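Local coordinates for protein arginase (Thermus thermophilus, PDB 2EF5) that probably hydrolyses L-arginine to L-ornithine and urea, using a pair of manganese ions in each subunit, at residues V114-P126 with H135-H147. Sequence-based numbering, arbitrary orientation.
With MN (manganese (II) ion), chain G; MN (manganese (II) ion), chain H.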
ATOM      1  N   VAL A 114      22.296  17.644  14.717  1.00 23.61           N
ATOM      2  CA  VAL A 114      22.015  17.087  16.036  1.00 23.29           C
ATOM      3  C   VAL A 114      21.565  15.636  15.942  1.00 22.55           C
ATOM      4  O   VAL A 114      20.575  15.328  15.287  1.00 23.06           O
ATOM      5  CB  VAL A 114      20.911  17.893  16.760  1.00 23.28           C
ATOM      6  CG1 VAL A 114      20.560  17.228  18.109  1.00 23.15           C
ATOM      7  CG2 VAL A 114      21.374  19.327  16.977  1.00 22.78           C
ATOM      8  N   VAL A 115      22.304  14.749  16.594  1.00 22.13           N
ATOM      9  CA  VAL A 115      21.963  13.333  16.606  1.00 20.33           C
ATOM     10  C   VAL A 115      21.401  13.069  18.005  1.00 20.95           C
ATOM     11  O   VAL A 115      22.147  13.042  18.984  1.00 20.52           O
ATOM     12  CB  VAL A 115      23.218  12.454  16.354  1.00 20.35           C
ATOM     13  CG1 VAL A 115      22.820  10.979  16.300  1.00 19.61           C
ATOM     14  CG2 VAL A 115      23.893  12.865  15.038  1.00 20.06           C
ATOM     15  N   TRP A 116      20.083  12.900  18.090  1.00 19.65           N
ATOM     16  CA  TRP A 116      19.387  12.681  19.359  1.00 20.00           C
ATOM     17  C   TRP A 116      19.143  11.184  19.525  1.00 19.15           C
ATOM     18  O   TRP A 116      18.288  10.603  18.853  1.00 19.78           O
ATOM     19  CB  TRP A 116      18.072  13.471  19.329  1.00 20.83           C
ATOM     20  CG  TRP A 116      17.466  13.824  20.657  1.00 19.80           C
ATOM     21  CD1 TRP A 116      16.548  13.091  21.364  1.00 21.14           C
ATOM     22  CD2 TRP A 116      17.674  15.040  21.410  1.00 19.71           C
ATOM     23  NE1 TRP A 116      16.157  13.782  22.495  1.00 19.77           N
ATOM     24  CE2 TRP A 116      16.818  14.962  22.542  1.00 20.78           C
ATOM     25  CE3 TRP A 116      18.469  16.171  21.208  1.00 20.56           C
ATOM     26  CZ2 TRP A 116      16.776  16.006  23.501  1.00 20.92           C
ATOM     27  CZ3 TRP A 116      18.421  17.198  22.172  1.00 20.06           C
ATOM     28  CH2 TRP A 116      17.568  17.107  23.294  1.00 23.38           C
ATOM     29  N   VAL A 117      19.920  10.564  20.406  1.00 18.28           N
ATOM     30  CA  VAL A 117      19.846   9.121  20.644  1.00 18.22           C
ATOM     31  C   VAL A 117      19.051   8.975  21.926  1.00 17.81           C
ATOM     32  O   VAL A 117      19.566   9.155  23.034  1.00 17.15           O
ATOM     33  CB  VAL A 117      21.275   8.543  20.760  1.00 18.19           C
ATOM     34  CG1 VAL A 117      21.248   7.034  20.633  1.00 17.41           C
ATOM     35  CG2 VAL A 117      22.150   9.161  19.679  1.00 18.56           C
ATOM     36  N   ASP A 118      17.788   8.604  21.753  1.00 17.51           N
ATOM     37  CA  ASP A 118      16.855   8.580  22.859  1.00 18.12           C
ATOM     38  C   ASP A 118      15.694   7.635  22.587  1.00 17.61           C
ATOM     39  O   ASP A 118      15.342   7.395  21.432  1.00 16.21           O
ATOM     40  CB  ASP A 118      16.308   9.998  22.945  1.00 20.88           C
ATOM     41  CG  ASP A 118      15.768  10.351  24.288  1.00 22.00           C
ATOM     42  OD1 ASP A 118      14.986   9.569  24.871  1.00 22.41           O
ATOM     43  OD2 ASP A 118      16.130  11.459  24.732  1.00 22.90           O
ATOM     44  N   ALA A 119      15.076   7.123  23.650  1.00 19.07           N
ATOM     45  CA  ALA A 119      13.917   6.249  23.490  1.00 19.24           C
ATOM     46  C   ALA A 119      12.723   7.164  23.207  1.00 20.90           C
ATOM     47  O   ALA A 119      11.685   6.712  22.715  1.00 18.75           O
ATOM     48  CB  ALA A 119      13.666   5.450  24.756  1.00 19.59           C
ATOM     49  N   HIS A 120      12.878   8.449  23.530  1.00 21.04           N
ATOM     50  CA  HIS A 120      11.822   9.433  23.295  1.00 24.00           C
ATOM     51  C   HIS A 120      12.311  10.504  22.328  1.00 23.94           C
ATOM     52  O   HIS A 120      13.509  10.614  22.078  1.00 22.87           O
ATOM     53  CB  HIS A 120      11.397  10.090  24.610  1.00 26.44           C
ATOM     54  CG  HIS A 120      11.022   9.111  25.674  1.00 29.17           C
ATOM     55  ND1 HIS A 120      11.935   8.587  26.562  1.00 30.34           N
ATOM     56  CD2 HIS A 120       9.836   8.514  25.959  1.00 31.27           C
ATOM     57  CE1 HIS A 120      11.335   7.708  27.350  1.00 32.00           C
ATOM     58  NE2 HIS A 120      10.059   7.648  27.000  1.00 33.50           N
ATOM     59  N   ALA A 121      11.382  11.293  21.798  1.00 24.62           N
ATOM     60  CA  ALA A 121      11.715  12.348  20.846  1.00 25.42           C
ATOM     61  C   ALA A 121      11.888  13.713  21.500  1.00 24.95           C
ATOM     62  O   ALA A 121      12.494  14.607  20.908  1.00 25.37           O
ATOM     63  CB  ALA A 121      10.642  12.428  19.770  1.00 25.76           C
ATOM     64  N   ASP A 122      11.365  13.868  22.712  1.00 23.67           N
ATOM     65  CA  ASP A 122      11.451  15.135  23.439  1.00 25.07           C
ATOM     66  C   ASP A 122      11.064  16.282  22.513  1.00 24.87           C
ATOM     67  O   ASP A 122      11.681  17.352  22.543  1.00 24.89           O
ATOM     68  CB  ASP A 122      12.873  15.373  23.958  1.00 24.75           C
ATOM     69  CG  ASP A 122      13.314  14.322  24.956  1.00 24.62           C
ATOM     70  OD1 ASP A 122      12.486  13.907  25.792  1.00 24.77           O
ATOM     71  OD2 ASP A 122      14.493  13.923  24.910  1.00 22.67           O
ATOM     72  N   PHE A 123      10.038  16.050  21.700  1.00 23.93           N
ATOM     73  CA  PHE A 123       9.579  17.037  20.739  1.00 26.09           C
ATOM     74  C   PHE A 123       8.202  17.624  21.074  1.00 27.66           C
ATOM     75  O   PHE A 123       7.462  18.041  20.177  1.00 27.71           O
ATOM     76  CB  PHE A 123       9.544  16.411  19.346  1.00 24.52           C
ATOM     77  CG  PHE A 123       9.929  17.360  18.242  1.00 25.57           C
ATOM     78  CD1 PHE A 123      11.252  17.737  18.064  1.00 25.15           C
ATOM     79  CD2 PHE A 123       8.967  17.872  17.383  1.00 24.51           C
ATOM     80  CE1 PHE A 123      11.615  18.613  17.042  1.00 26.18           C
ATOM     81  CE2 PHE A 123       9.311  18.748  16.361  1.00 24.25           C
ATOM     82  CZ  PHE A 123      10.639  19.122  16.186  1.00 26.48           C
ATOM     83  N   ASN A 124       7.859  17.652  22.357  1.00 29.80           N
ATOM     84  CA  ASN A 124       6.574  18.203  22.790  1.00 31.95           C
ATOM     85  C   ASN A 124       6.631  19.723  22.934  1.00 33.05           C
ATOM     86  O   ASN A 124       7.705  20.318  23.041  1.00 32.36           O
ATOM     87  CB  ASN A 124       6.161  17.601  24.142  1.00 31.92           C
ATOM     88  CG  ASN A 124       5.424  16.285  24.002  1.00 32.42           C
ATOM     89  OD1 ASN A 124       5.728  15.315  24.696  1.00 34.69           O
ATOM     90  ND2 ASN A 124       4.437  16.251  23.115  1.00 32.40           N
ATOM     91  N   THR A 125       5.457  20.342  22.923  1.00 35.49           N
ATOM     92  CA  THR A 125       5.327  21.780  23.114  1.00 36.88           C
ATOM     93  C   THR A 125       4.360  21.902  24.277  1.00 37.42           C
ATOM     94  O   THR A 125       3.768  20.907  24.696  1.00 37.10           O
ATOM     95  CB  THR A 125       4.723  22.479  21.881  1.00 38.35           C
ATOM     96  OG1 THR A 125       3.475  21.863  21.538  1.00 40.21           O
ATOM     97  CG2 THR A 125       5.675  22.397  20.707  1.00 38.34           C
ATOM     98  N   PRO A 126       4.194  23.111  24.834  1.00 38.90           N
ATOM     99  CA  PRO A 126       3.260  23.229  25.956  1.00 39.64           C
ATOM    100  C   PRO A 126       1.881  22.707  25.571  1.00 40.51           C
ATOM    101  O   PRO A 126       1.151  22.167  26.401  1.00 40.77           O
ATOM    102  CB  PRO A 126       3.266  24.724  26.243  1.00 40.56           C
ATOM    103  CG  PRO A 126       4.691  25.095  25.945  1.00 40.42           C
ATOM    104  CD  PRO A 126       4.933  24.370  24.629  1.00 39.48           C
ATOM    105  N   HIS A 135      11.462  18.656  30.376  1.00 34.90           N
ATOM    106  CA  HIS A 135      12.449  17.719  29.856  1.00 34.94           C
ATOM    107  C   HIS A 135      11.885  16.839  28.745  1.00 33.50           C
ATOM    108  O   HIS A 135      12.569  15.960  28.219  1.00 34.17           O
ATOM    109  CB  HIS A 135      13.058  16.875  30.988  1.00 36.31           C
ATOM    110  CG  HIS A 135      12.054  16.208  31.877  1.00 38.16           C
ATOM    111  ND1 HIS A 135      11.226  15.196  31.441  1.00 38.61           N
ATOM    112  CD2 HIS A 135      11.796  16.363  33.200  1.00 37.45           C
ATOM    113  CE1 HIS A 135      10.505  14.752  32.457  1.00 39.93           C
ATOM    114  NE2 HIS A 135      10.833  15.443  33.534  1.00 38.95           N
ATOM    115  N   GLY A 136      10.635  17.101  28.378  1.00 30.75           N
ATOM    116  CA  GLY A 136       9.999  16.358  27.307  1.00 29.10           C
ATOM    117  C   GLY A 136       9.801  17.279  26.113  1.00 28.80           C
ATOM    118  O   GLY A 136       9.089  16.944  25.170  1.00 28.29           O
ATOM    119  N   MET A 137      10.443  18.448  26.149  1.00 27.48           N
ATOM    120  CA  MET A 137      10.325  19.432  25.070  1.00 27.77           C
ATOM    121  C   MET A 137      11.640  20.054  24.560  1.00 25.97           C
ATOM    122  O   MET A 137      11.609  20.848  23.621  1.00 27.01           O
ATOM    123  CB  MET A 137       9.427  20.599  25.517  1.00 28.51           C
ATOM    124  CG  MET A 137       8.380  20.271  26.565  1.00 31.52           C
ATOM    125  SD  MET A 137       7.518  21.762  27.150  1.00 35.60           S
ATOM    126  CE  MET A 137       5.881  21.100  27.453  1.00 31.30           C
ATOM    127  N   PRO A 138      12.800  19.686  25.136  1.00 25.29           N
ATOM    128  CA  PRO A 138      14.047  20.301  24.660  1.00 24.40           C
ATOM    129  C   PRO A 138      14.371  20.285  23.171  1.00 24.33           C
ATOM    130  O   PRO A 138      14.849  21.286  22.638  1.00 23.66           O
ATOM    131  CB  PRO A 138      15.118  19.602  25.497  1.00 25.04           C
ATOM    132  CG  PRO A 138      14.550  18.244  25.688  1.00 24.59           C
ATOM    133  CD  PRO A 138      13.103  18.546  26.023  1.00 25.00           C
ATOM    134  N   LEU A 139      14.141  19.160  22.499  1.00 23.47           N
ATOM    135  CA  LEU A 139      14.453  19.089  21.078  1.00 23.49           C
ATOM    136  C   LEU A 139      13.526  19.996  20.282  1.00 23.07           C
ATOM    137  O   LEU A 139      13.935  20.588  19.293  1.00 23.89           O
ATOM    138  CB  LEU A 139      14.356  17.648  20.562  1.00 22.25           C
ATOM    139  CG  LEU A 139      14.835  17.425  19.116  1.00 22.22           C
ATOM    140  CD1 LEU A 139      16.227  18.014  18.926  1.00 21.67           C
ATOM    141  CD2 LEU A 139      14.854  15.936  18.804  1.00 19.65           C
ATOM    142  N   ALA A 140      12.274  20.096  20.712  1.00 24.91           N
ATOM    143  CA  ALA A 140      11.318  20.966  20.031  1.00 25.14           C
ATOM    144  C   ALA A 140      11.835  22.392  20.183  1.00 24.50           C
ATOM    145  O   ALA A 140      12.011  23.105  19.199  1.00 26.03           O
ATOM    146  CB  ALA A 140       9.941  20.832  20.658  1.00 23.81           C
ATOM    147  N   VAL A 141      12.098  22.793  21.423  1.00 24.99           N
ATOM    148  CA  VAL A 141      12.610  24.128  21.711  1.00 25.18           C
ATOM    149  C   VAL A 141      13.830  24.438  20.845  1.00 25.95           C
ATOM    150  O   VAL A 141      13.886  25.473  20.179  1.00 25.68           O
ATOM    151  CB  VAL A 141      13.014  24.259  23.200  1.00 24.28           C
ATOM    152  CG1 VAL A 141      13.722  25.585  23.439  1.00 25.17           C
ATOM    153  CG2 VAL A 141      11.782  24.157  24.078  1.00 23.24           C
ATOM    154  N   LEU A 142      14.812  23.543  20.855  1.00 25.28           N
ATOM    155  CA  LEU A 142      16.016  23.743  20.058  1.00 25.15           C
ATOM    156  C   LEU A 142      15.658  23.941  18.594  1.00 25.50           C
ATOM    157  O   LEU A 142      16.365  24.637  17.863  1.00 25.34           O
ATOM    158  CB  LEU A 142      16.957  22.543  20.192  1.00 24.18           C
ATOM    159  CG  LEU A 142      17.719  22.436  21.514  1.00 25.06           C
ATOM    160  CD1 LEU A 142      18.340  21.050  21.639  1.00 25.05           C
ATOM    161  CD2 LEU A 142      18.804  23.516  21.574  1.00 23.25           C
ATOM    162  N   SER A 143      14.559  23.326  18.171  1.00 27.32           N
ATOM    163  CA  SER A 143      14.108  23.436  16.787  1.00 29.42           C
ATOM    164  C   SER A 143      13.246  24.675  16.564  1.00 31.37           C
ATOM    165  O   SER A 143      12.751  24.900  15.456  1.00 31.90           O
ATOM    166  CB  SER A 143      13.322  22.185  16.384  1.00 28.96           C
ATOM    167  OG  SER A 143      14.159  21.041  16.382  1.00 30.16           O
ATOM    168  N   GLY A 144      13.067  25.468  17.618  1.00 31.94           N
ATOM    169  CA  GLY A 144      12.279  26.684  17.513  1.00 34.98           C
ATOM    170  C   GLY A 144      10.789  26.556  17.770  1.00 35.44           C
ATOM    171  O   GLY A 144      10.028  27.454  17.420  1.00 37.15           O
ATOM    172  N   LEU A 145      10.368  25.453  18.381  1.00 34.78           N
ATOM    173  CA  LEU A 145       8.955  25.229  18.680  1.00 34.87           C
ATOM    174  C   LEU A 145       8.741  25.130  20.186  1.00 34.88           C
ATOM    175  O   LEU A 145       9.463  24.410  20.873  1.00 34.16           O
ATOM    176  CB  LEU A 145       8.473  23.927  18.030  1.00 35.44           C
ATOM    177  CG  LEU A 145       8.610  23.774  16.513  1.00 35.32           C
ATOM    178  CD1 LEU A 145       8.324  22.333  16.135  1.00 36.27           C
ATOM    179  CD2 LEU A 145       7.656  24.724  15.794  1.00 35.90           C
ATOM    180  N   GLY A 146       7.746  25.849  20.696  1.00 34.49           N
ATOM    181  CA  GLY A 146       7.466  25.793  22.118  1.00 35.42           C
ATOM    182  C   GLY A 146       7.328  27.147  22.785  1.00 35.88           C
ATOM    183  O   GLY A 146       7.140  28.169  22.121  1.00 36.58           O
ATOM    184  N   HIS A 147       7.434  27.154  24.107  1.00 35.84           N
ATOM    185  CA  HIS A 147       7.301  28.377  24.873  1.00 35.05           C
ATOM    186  C   HIS A 147       8.310  29.433  24.443  1.00 34.17           C
ATOM    187  O   HIS A 147       9.502  29.157  24.335  1.00 34.42           O
ATOM    188  CB  HIS A 147       7.479  28.090  26.361  1.00 36.50           C
ATOM    189  CG  HIS A 147       6.991  29.192  27.242  1.00 37.64           C
ATOM    190  ND1 HIS A 147       5.769  29.158  27.871  1.00 38.95           N
ATOM    191  CD2 HIS A 147       7.547  30.388  27.564  1.00 37.76           C
ATOM    192  CE1 HIS A 147       5.587  30.282  28.543  1.00 38.61           C
ATOM    193  NE2 HIS A 147       6.654  31.044  28.370  1.00 38.90           N
TER
HETATM  194 MN    MN G1101      14.374   9.873  26.984  1.00 42.16          MN
HETATM  195 MN    MN H1102      15.444  12.549  26.385  1.00 28.24          MN
HETATM  196  O   HOH W   1       8.686  22.867  22.987  1.00 27.61           O
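At the start of helix 138-142 the carbonyl O of D122 receives two weak bonds, from L139 N and A140 N, while N124 N gives a firmer one to G136 O (3.2 Å), so the metal-binding loop after strand 114-117 is joined to the start of a helix that runs nearly antiparallel to the strand (168°) and to the residue just before its N-cap. L139 wedges between two aromatic rings. Its CG lies anti to the backbone N (chi1 -173°), which sets CD2 over the five-membered ring of W116, 4.0 Å from its centroid, and leaves CG at the edge of the F123 ring. P138 CG and L142 CD1 reach the six-membered part of the indole, P138 CG also packing on D122 CB. F123 lays one face against A140 CA and brings CE2 to 3.7 Å from L145 CD1. Farther along, a water bridges N124 O and L145 O, and M137 CE rests 3.5 Å from T125 O. Within the loop, W116 NE1 donates to D122 OD2 (2.9 Å); the oxygen lies in the indole plane, and the N-H reaches it on the anti side, 24° out of the carboxylate plane. The same oxygen binds a manganese ion at 2.2 Å, and D118 OD2 binds that ion too; H96 and D217 complete that site. With the indole gone, as in an alanine here, D122 OD2 would probably be left without its N-H partner and a gap would open beside L139 and P138. In this parallel-sheet arginase fold, W116 is thus a second-shell residue: its N-H is well placed to orient a manganese ligand, while weak bonds from the helix start meet that ligand's carbonyl.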